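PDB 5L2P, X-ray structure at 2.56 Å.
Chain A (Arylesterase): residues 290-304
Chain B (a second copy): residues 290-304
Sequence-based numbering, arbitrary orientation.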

# COMPACT_ATOMS: atom_id res chain seq x y z
N SER A 290 -20.53 -10.85 6.96
CA SER A 290 -21.18 -9.98 7.93
C SER A 290 -21.50 -10.75 9.21
O SER A 290 -21.34 -10.26 10.32
CB SER A 290 -22.44 -9.39 7.33
OG SER A 290 -23.08 -8.58 8.29
N ARG A 291 -21.93 -11.98 9.04
CA ARG A 291 -22.23 -12.83 10.17
C ARG A 291 -20.96 -13.20 10.95
O ARG A 291 -20.91 -13.12 12.19
CB ARG A 291 -22.97 -14.10 9.72
CG ARG A 291 -23.24 -15.06 10.84
CD ARG A 291 -23.87 -16.30 10.31
NE ARG A 291 -25.24 -16.01 9.90
CZ ARG A 291 -26.29 -15.97 10.74
NH1 ARG A 291 -26.13 -16.19 12.05
NH2 ARG A 291 -27.50 -15.71 10.27
N GLN A 292 -19.94 -13.64 10.22
CA GLN A 292 -18.67 -14.08 10.80
C GLN A 292 -17.99 -12.99 11.60
O GLN A 292 -17.51 -13.26 12.71
CB GLN A 292 -17.72 -14.57 9.70
CG GLN A 292 -18.13 -15.94 9.16
CD GLN A 292 -17.21 -16.41 8.08
OE1 GLN A 292 -16.95 -15.70 7.09
NE2 GLN A 292 -16.72 -17.63 8.24
N VAL A 293 -18.00 -11.78 11.08
CA VAL A 293 -17.44 -10.64 11.82
C VAL A 293 -18.16 -10.40 13.12
O VAL A 293 -17.52 -10.17 14.16
CB VAL A 293 -17.38 -9.36 10.95
CG1 VAL A 293 -17.01 -8.12 11.74
CG2 VAL A 293 -16.39 -9.53 9.80
N THR A 294 -19.51 -10.44 13.07
CA THR A 294 -20.36 -10.22 14.28
C THR A 294 -20.11 -11.31 15.33
O THR A 294 -20.05 -11.03 16.52
CB THR A 294 -21.87 -10.17 13.94
OG1 THR A 294 -22.07 -9.31 12.83
CG2 THR A 294 -22.65 -9.61 15.08
N VAL A 295 -19.98 -12.55 14.87
CA VAL A 295 -19.69 -13.68 15.76
C VAL A 295 -18.30 -13.57 16.41
O VAL A 295 -18.16 -13.85 17.60
CB VAL A 295 -19.83 -15.02 15.01
CG1 VAL A 295 -19.21 -16.18 15.75
CG2 VAL A 295 -21.30 -15.32 14.77
N MET A 296 -17.31 -13.19 15.61
CA MET A 296 -15.93 -12.94 16.16
C MET A 296 -15.94 -11.87 17.26
O MET A 296 -15.35 -12.04 18.34
CB MET A 296 -14.96 -12.51 15.04
CG MET A 296 -14.64 -13.63 14.09
SD MET A 296 -13.33 -13.27 12.93
CE MET A 296 -14.07 -11.99 11.97
N ILE A 297 -16.61 -10.76 16.96
CA ILE A 297 -16.69 -9.67 17.90
C ILE A 297 -17.38 -10.13 19.16
O ILE A 297 -16.94 -9.77 20.25
CB ILE A 297 -17.42 -8.47 17.28
CG1 ILE A 297 -16.51 -7.77 16.25
CG2 ILE A 297 -17.89 -7.49 18.33
CD1 ILE A 297 -17.24 -6.78 15.34
N GLY A 298 -18.48 -10.88 19.03
CA GLY A 298 -19.22 -11.40 20.18
C GLY A 298 -18.37 -12.29 21.08
O GLY A 298 -18.44 -12.19 22.30
N ALA A 299 -17.58 -13.16 20.47
CA ALA A 299 -16.67 -14.02 21.22
C ALA A 299 -15.65 -13.21 22.06
O ALA A 299 -15.35 -13.58 23.19
CB ALA A 299 -15.92 -14.94 20.27
N LEU A 300 -15.15 -12.12 21.51
CA LEU A 300 -14.22 -11.25 22.22
C LEU A 300 -14.88 -10.46 23.31
O LEU A 300 -14.32 -10.34 24.40
CB LEU A 300 -13.53 -10.28 21.25
CG LEU A 300 -12.59 -10.96 20.24
CD1 LEU A 300 -12.09 -9.92 19.25
CD2 LEU A 300 -11.43 -11.64 20.96
N LEU A 301 -16.06 -9.92 23.05
CA LEU A 301 -16.85 -9.24 24.10
C LEU A 301 -17.25 -10.17 25.24
O LEU A 301 -17.14 -9.81 26.42
CB LEU A 301 -18.10 -8.61 23.53
CG LEU A 301 -17.85 -7.39 22.63
CD1 LEU A 301 -19.15 -6.97 21.99
CD2 LEU A 301 -17.25 -6.21 23.41
N LYS A 302 -17.70 -11.35 24.87
CA LYS A 302 -18.05 -12.39 25.86
C LYS A 302 -16.84 -12.67 26.75
O LYS A 302 -16.96 -12.82 27.95
CB LYS A 302 -18.46 -13.65 25.12
CG LYS A 302 -18.76 -14.83 26.00
CD LYS A 302 -19.03 -16.03 25.12
CE LYS A 302 -19.10 -17.31 25.91
NZ LYS A 302 -19.39 -18.45 25.00
N ASP A 303 -15.67 -12.72 26.15
CA ASP A 303 -14.43 -12.92 26.88
C ASP A 303 -14.06 -11.76 27.79
O ASP A 303 -13.54 -11.97 28.87
CB ASP A 303 -13.30 -13.17 25.89
CG ASP A 303 -12.21 -13.88 26.47
OD1 ASP A 303 -11.47 -13.22 27.21
OD2 ASP A 303 -12.11 -15.09 26.21
N ILE A 304 -14.32 -10.55 27.36
CA ILE A 304 -14.15 -9.39 28.25
C ILE A 304 -15.19 -9.38 29.38
O ILE A 304 -14.88 -8.95 30.47
CB ILE A 304 -14.26 -8.09 27.44
CG1 ILE A 304 -13.06 -7.93 26.52
CG2 ILE A 304 -14.38 -6.87 28.35
CD1 ILE A 304 -13.27 -6.94 25.39
N SER B 290 -2.48 -12.47 20.33
CA SER B 290 -2.37 -13.87 19.90
C SER B 290 -3.56 -14.68 20.44
O SER B 290 -4.08 -15.55 19.78
CB SER B 290 -1.05 -14.43 20.41
OG SER B 290 -0.97 -15.79 20.12
N ARG B 291 -3.94 -14.38 21.67
CA ARG B 291 -5.05 -15.03 22.31
C ARG B 291 -6.38 -14.65 21.64
O ARG B 291 -7.17 -15.55 21.31
CB ARG B 291 -5.09 -14.66 23.78
CG ARG B 291 -6.25 -15.28 24.51
CD ARG B 291 -6.05 -15.23 26.02
NE ARG B 291 -7.19 -15.85 26.68
CZ ARG B 291 -8.39 -15.27 26.80
NH1 ARG B 291 -8.61 -14.04 26.32
NH2 ARG B 291 -9.38 -15.94 27.42
N GLN B 292 -6.59 -13.35 21.42
CA GLN B 292 -7.80 -12.87 20.78
C GLN B 292 -8.01 -13.43 19.37
O GLN B 292 -9.14 -13.78 18.99
CB GLN B 292 -7.84 -11.35 20.79
CG GLN B 292 -8.16 -10.80 22.16
CD GLN B 292 -8.18 -9.28 22.20
OE1 GLN B 292 -7.26 -8.61 21.74
NE2 GLN B 292 -9.20 -8.74 22.80
N VAL B 293 -6.92 -13.55 18.61
CA VAL B 293 -7.00 -14.14 17.27
C VAL B 293 -7.44 -15.60 17.33
O VAL B 293 -8.24 -16.06 16.54
CB VAL B 293 -5.66 -14.01 16.52
CG1 VAL B 293 -5.65 -14.82 15.23
CG2 VAL B 293 -5.39 -12.54 16.21
N THR B 294 -6.90 -16.32 18.30
CA THR B 294 -7.20 -17.74 18.43
C THR B 294 -8.64 -17.96 18.90
O THR B 294 -9.28 -18.92 18.51
CB THR B 294 -6.21 -18.41 19.39
OG1 THR B 294 -4.88 -18.03 19.00
CG2 THR B 294 -6.33 -19.91 19.32
N VAL B 295 -9.13 -17.05 19.73
CA VAL B 295 -10.49 -17.07 20.19
C VAL B 295 -11.45 -16.80 19.04
O VAL B 295 -12.48 -17.46 18.92
CB VAL B 295 -10.70 -16.04 21.31
CG1 VAL B 295 -12.20 -15.82 21.57
CG2 VAL B 295 -10.04 -16.53 22.57
N MET B 296 -11.12 -15.83 18.20
CA MET B 296 -11.93 -15.53 17.04
C MET B 296 -11.99 -16.71 16.08
O MET B 296 -13.07 -17.06 15.60
CB MET B 296 -11.40 -14.29 16.34
CG MET B 296 -11.68 -13.01 17.11
SD MET B 296 -11.20 -11.55 16.17
CE MET B 296 -9.46 -11.80 15.80
N ILE B 297 -10.84 -17.32 15.81
CA ILE B 297 -10.77 -18.48 14.97
C ILE B 297 -11.65 -19.62 15.51
O ILE B 297 -12.39 -20.28 14.74
CB ILE B 297 -9.34 -18.99 14.80
CG1 ILE B 297 -8.57 -18.04 13.92
CG2 ILE B 297 -9.31 -20.36 14.13
CD1 ILE B 297 -7.06 -18.23 13.93
N GLY B 298 -11.58 -19.84 16.80
CA GLY B 298 -12.34 -20.88 17.43
C GLY B 298 -13.85 -20.64 17.32
O GLY B 298 -14.63 -21.59 17.12
N ALA B 299 -14.25 -19.38 17.48
CA ALA B 299 -15.65 -19.00 17.38
C ALA B 299 -16.20 -19.28 15.99
O ALA B 299 -17.35 -19.71 15.86
CB ALA B 299 -15.84 -17.54 17.73
N LEU B 300 -15.37 -19.08 14.97
CA LEU B 300 -15.75 -19.34 13.59
C LEU B 300 -15.84 -20.81 13.30
O LEU B 300 -16.78 -21.26 12.66
CB LEU B 300 -14.80 -18.66 12.62
CG LEU B 300 -14.79 -17.12 12.65
CD1 LEU B 300 -13.72 -16.57 11.74
CD2 LEU B 300 -16.11 -16.49 12.27
N LEU B 301 -14.87 -21.58 13.78
CA LEU B 301 -14.93 -23.03 13.59
C LEU B 301 -16.13 -23.66 14.34
O LEU B 301 -16.78 -24.56 13.85
CB LEU B 301 -13.63 -23.69 14.07
CG LEU B 301 -12.42 -23.40 13.18
CD1 LEU B 301 -11.14 -23.88 13.88
CD2 LEU B 301 -12.55 -24.03 11.80
N LYS B 302 -16.38 -23.17 15.53
CA LYS B 302 -17.52 -23.62 16.36
C LYS B 302 -18.81 -23.41 15.61
O LYS B 302 -19.69 -24.25 15.59
CB LYS B 302 -17.53 -22.83 17.66
CG LYS B 302 -18.62 -23.19 18.62
CD LYS B 302 -18.58 -22.29 19.86
CE LYS B 302 -19.93 -22.18 20.56
NZ LYS B 302 -19.87 -21.20 21.68
N ASP B 303 -18.89 -22.27 14.95
CA ASP B 303 -20.04 -21.90 14.15
C ASP B 303 -20.18 -22.82 12.93
O ASP B 303 -21.30 -23.15 12.53
CB ASP B 303 -19.87 -20.45 13.72
CG ASP B 303 -21.18 -19.79 13.41
OD1 ASP B 303 -22.09 -19.81 14.27
OD2 ASP B 303 -21.26 -19.23 12.28
N ILE B 304 -19.06 -23.24 12.35
CA ILE B 304 -19.06 -24.23 11.26
C ILE B 304 -19.44 -25.62 11.78
O ILE B 304 -20.13 -26.33 11.10
CB ILE B 304 -17.68 -24.27 10.57
CG1 ILE B 304 -17.45 -23.02 9.72
CG2 ILE B 304 -17.48 -25.51 9.70
CD1 ILE B 304 -15.98 -22.76 9.38

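Two copies of one helix, residues 290-304 of each arylesterase chain, cross at 125° between their N-to-C directions, with axes 8.6 Å apart at closest approach. The center of the register is A:Met296 against B:Met296, whose CA atoms lie 4.8 Å apart; A:Gln292 faces B:Leu300 and A:Leu300 faces B:Gln292, so the apolar pairing is largely repeated with the chains exchanged. Within each helix, backbone hydrogen bonds run from each N to the O four residues earlier, and no hydrogen bond across the stretches involves the backbone; A:Gln292 O merely packs against B:Leu300 CD2 at 3.5 Å.

The first rule is small residues facing each other beside the Met296 pair. CA-to-CB of both alanines at 299 points toward the partner, and A:Ala299 CB meets B:Ala299 CB at 3.6 Å. Each methyl also touches a valine: A:Ala299 CB lies 4.0 Å from B:Val295 CG1, and A:Val295 CG1 lies 4.1 Å from B:Ala299 CB.

Larger apolar chains fill the space beside the alanine pair. A:Met296 CB packs 3.9 Å from B:Met296 CG, and the thioethers receive leucine methyls, A:Met296 SD to B:Leu300 CD1 at 3.5 Å and A:Leu300 CD1 to B:Met296 SD at 3.6 Å. The other leucine methyl reaches glutamine: A:Leu300 CD2 sits 3.6 Å from B:Gln292 CG, and B:Leu300 CD2 sits 3.6 Å from A:Gln292 CB. Glutamine thus offers aliphatic carbon to this contact.

Charge lies at the margin, and here the symmetry breaks. B:Arg291 forms a salt bridge with A:Asp303, donating from NH1 to OD1 and from NH2 to OD2, each at 3.1 Å. In the reciprocal pair, A:Arg291 CD comes only within 4.4 Å of B:Asp303 OD2, while the A:Arg291 guanidinium bonds elsewhere in the structure. A:Lys302 NZ and B:Lys302 NZ stand 4.3 Å apart, a like-charge approach that the packing tolerates.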